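Local coordinates for protein DTDP-4-dehydrorhamnose reductase, rfbD ortholog (Clostridium acetobutylicum, PDB 1VL0) that binds NADH and probably catalyses the reduction of dTDP-6-deoxy-L-lyxo-4-hexulose to dTDP-L-rhamnose, at residues Ala99-Val104 with Ala150-Tyr155. Sequence-based numbering, arbitrary orientation.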
loop_
_atom_site.group_PDB
_atom_site.type_symbol
_atom_site.label_atom_id
_atom_site.label_comp_id
_atom_site.label_asym_id
_atom_site.label_seq_id
_atom_site.Cartn_x
_atom_site.Cartn_y
_atom_site.Cartn_z
ATOM N N ALA A 99 13.733 -5.862 2.934
ATOM C CA ALA A 99 13.435 -7.274 3.088
ATOM C C ALA A 99 14.489 -8.000 3.915
ATOM O O ALA A 99 14.138 -8.841 4.738
ATOM C CB ALA A 99 13.354 -7.940 1.756
ATOM N N ALA A 100 15.750 -7.666 3.680
ATOM C CA ALA A 100 16.866 -8.296 4.408
ATOM C C ALA A 100 16.757 -7.890 5.869
ATOM O O ALA A 100 16.957 -8.681 6.738
ATOM C CB ALA A 100 18.181 -7.868 3.815
ATOM N N ALA A 101 16.464 -6.620 6.120
ATOM C CA ALA A 101 16.175 -6.141 7.469
ATOM C C ALA A 101 15.051 -6.935 8.104
ATOM O O ALA A 101 15.208 -7.466 9.202
ATOM C CB ALA A 101 15.855 -4.640 7.468
ATOM N N TYR A 102 13.907 -6.994 7.446
ATOM C CA TYR A 102 12.782 -7.790 7.926
ATOM C C TYR A 102 13.141 -9.213 8.354
ATOM O O TYR A 102 12.692 -9.688 9.371
ATOM C CB TYR A 102 11.656 -7.833 6.891
ATOM C CG TYR A 102 10.430 -8.553 7.402
ATOM C CD1 TYR A 102 9.549 -7.929 8.258
ATOM C CD2 TYR A 102 10.182 -9.895 7.060
ATOM C CE1 TYR A 102 8.433 -8.597 8.753
ATOM C CE2 TYR A 102 9.088 -10.583 7.570
ATOM C CZ TYR A 102 8.208 -9.927 8.419
ATOM O OH TYR A 102 7.094 -10.544 8.945
ATOM N N SER A 103 13.964 -9.877 7.563
ATOM C CA SER A 103 14.377 -11.236 7.844
ATOM C C SER A 103 15.099 -11.358 9.154
ATOM O O SER A 103 15.020 -12.409 9.748
ATOM C CB SER A 103 15.246 -11.784 6.707
ATOM O OG SER A 103 14.423 -11.878 5.531
ATOM N N VAL A 104 15.770 -10.300 9.621
ATOM C CA VAL A 104 16.509 -10.362 10.903
ATOM C C VAL A 104 15.853 -9.532 12.027
ATOM O O VAL A 104 16.429 -9.355 13.107
ATOM C CB VAL A 104 18.028 -9.997 10.706
ATOM C CG1 VAL A 104 18.647 -10.987 9.750
ATOM C CG2 VAL A 104 18.227 -8.548 10.169
ATOM N N ALA A 150 6.294 -1.856 1.833
ATOM C CA ALA A 150 5.626 -3.130 1.523
ATOM C C ALA A 150 6.346 -4.276 2.166
ATOM O O ALA A 150 5.732 -5.243 2.553
ATOM C CB ALA A 150 5.596 -3.362 0.030
ATOM N N LEU A 151 7.660 -4.158 2.273
ATOM C CA LEU A 151 8.491 -5.279 2.712
ATOM C C LEU A 151 8.925 -5.299 4.183
ATOM O O LEU A 151 9.527 -6.262 4.618
ATOM C CB LEU A 151 9.717 -5.328 1.828
ATOM C CG LEU A 151 9.427 -5.676 0.365
ATOM C CD1 LEU A 151 10.616 -5.344 -0.473
ATOM C CD2 LEU A 151 9.009 -7.156 0.205
ATOM N N ASN A 152 8.665 -4.223 4.929
ATOM C CA ASN A 152 9.072 -4.102 6.323
ATOM C C ASN A 152 8.129 -3.146 7.094
ATOM O O ASN A 152 8.187 -1.944 6.872
ATOM C CB ASN A 152 10.563 -3.642 6.419
ATOM C CG ASN A 152 11.171 -3.855 7.800
ATOM O OD1 ASN A 152 10.450 -3.878 8.804
ATOM N ND2 ASN A 152 12.497 -4.031 7.859
ATOM N N PRO A 153 7.296 -3.674 8.004
ATOM C CA PRO A 153 6.428 -2.828 8.855
ATOM C C PRO A 153 7.110 -1.868 9.846
ATOM O O PRO A 153 6.424 -0.961 10.334
ATOM C CB PRO A 153 5.595 -3.847 9.650
ATOM C CG PRO A 153 5.652 -5.081 8.846
ATOM C CD PRO A 153 7.064 -5.099 8.287
ATOM N N LYS A 154 8.372 -2.141 10.223
ATOM C CA LYS A 154 9.212 -1.251 11.012
ATOM C C LYS A 154 10.010 -0.333 10.100
ATOM O O LYS A 154 11.203 -0.470 9.948
ATOM C CB LYS A 154 10.106 -2.028 12.005
ATOM C CG LYS A 154 9.300 -2.690 13.112
ATOM C CD LYS A 154 10.180 -3.399 14.212
ATOM C CE LYS A 154 9.353 -3.632 15.498
ATOM N NZ LYS A 154 8.912 -2.367 16.171
ATOM N N TYR A 155 9.312 0.638 9.476
ATOM C CA TYR A 155 9.930 1.542 8.558
ATOM C C TYR A 155 9.833 3.003 9.000
ATOM O O TYR A 155 8.894 3.423 9.684
ATOM C CB TYR A 155 9.331 1.411 7.118
ATOM C CG TYR A 155 7.968 1.983 7.008
ATOM C CD1 TYR A 155 6.862 1.200 7.253
ATOM C CD2 TYR A 155 7.769 3.315 6.660
ATOM C CE1 TYR A 155 5.585 1.738 7.169
ATOM C CE2 TYR A 155 6.495 3.864 6.602
ATOM C CZ TYR A 155 5.415 3.073 6.863
ATOM O OH TYR A 155 4.130 3.594 6.785
#
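Tyr102 overlaps Pro153 obliquely, its CD1 and CE1 each 3.8 Å from CD of the proline. The root of the same side chain rests on the end of helix 136-151, with CB of Tyr102 3.5 Å from the carbonyl O of Leu151. With CG anti to the backbone N (chi1 -175°), the ring is carried off helix 83-104 to the turn that follows Leu151. Alongside, Asn152, the first residue after helix 136-151 to leave helical conformation, points its amide at helix 83-104, OD1 lying near the plane of the Tyr102 ring at its edge. Its ND2 lies 3.4 Å from CB of Ala101 and 3.3 Å from N of Tyr102; the latter is a meeting of two donors and not a bond. What the amide nitrogen does bond is the backbone O of Ala98 and of Ala106, so one buried amide ties this loop to helix 83-104 and to the segment leading into strand 107-113. In the Rossmann-like fold of this reductase family, the two helices pack side by side, and the loop passes from the second into strand 155-164, parallel to 107-113. The other end of the amide shapes that passage: OD1 of Asn152 accepts from N of Lys154 at 3.1 Å, an Asx turn whose donor stands 32° from the carbonyl plane. One turn earlier in helix 83-104, Ala99 CB and Leu151 CD1 make a looser apolar contact at 4.4 Å. Tyr102 also packs against Tyr102 of each of the two neighbouring subunits.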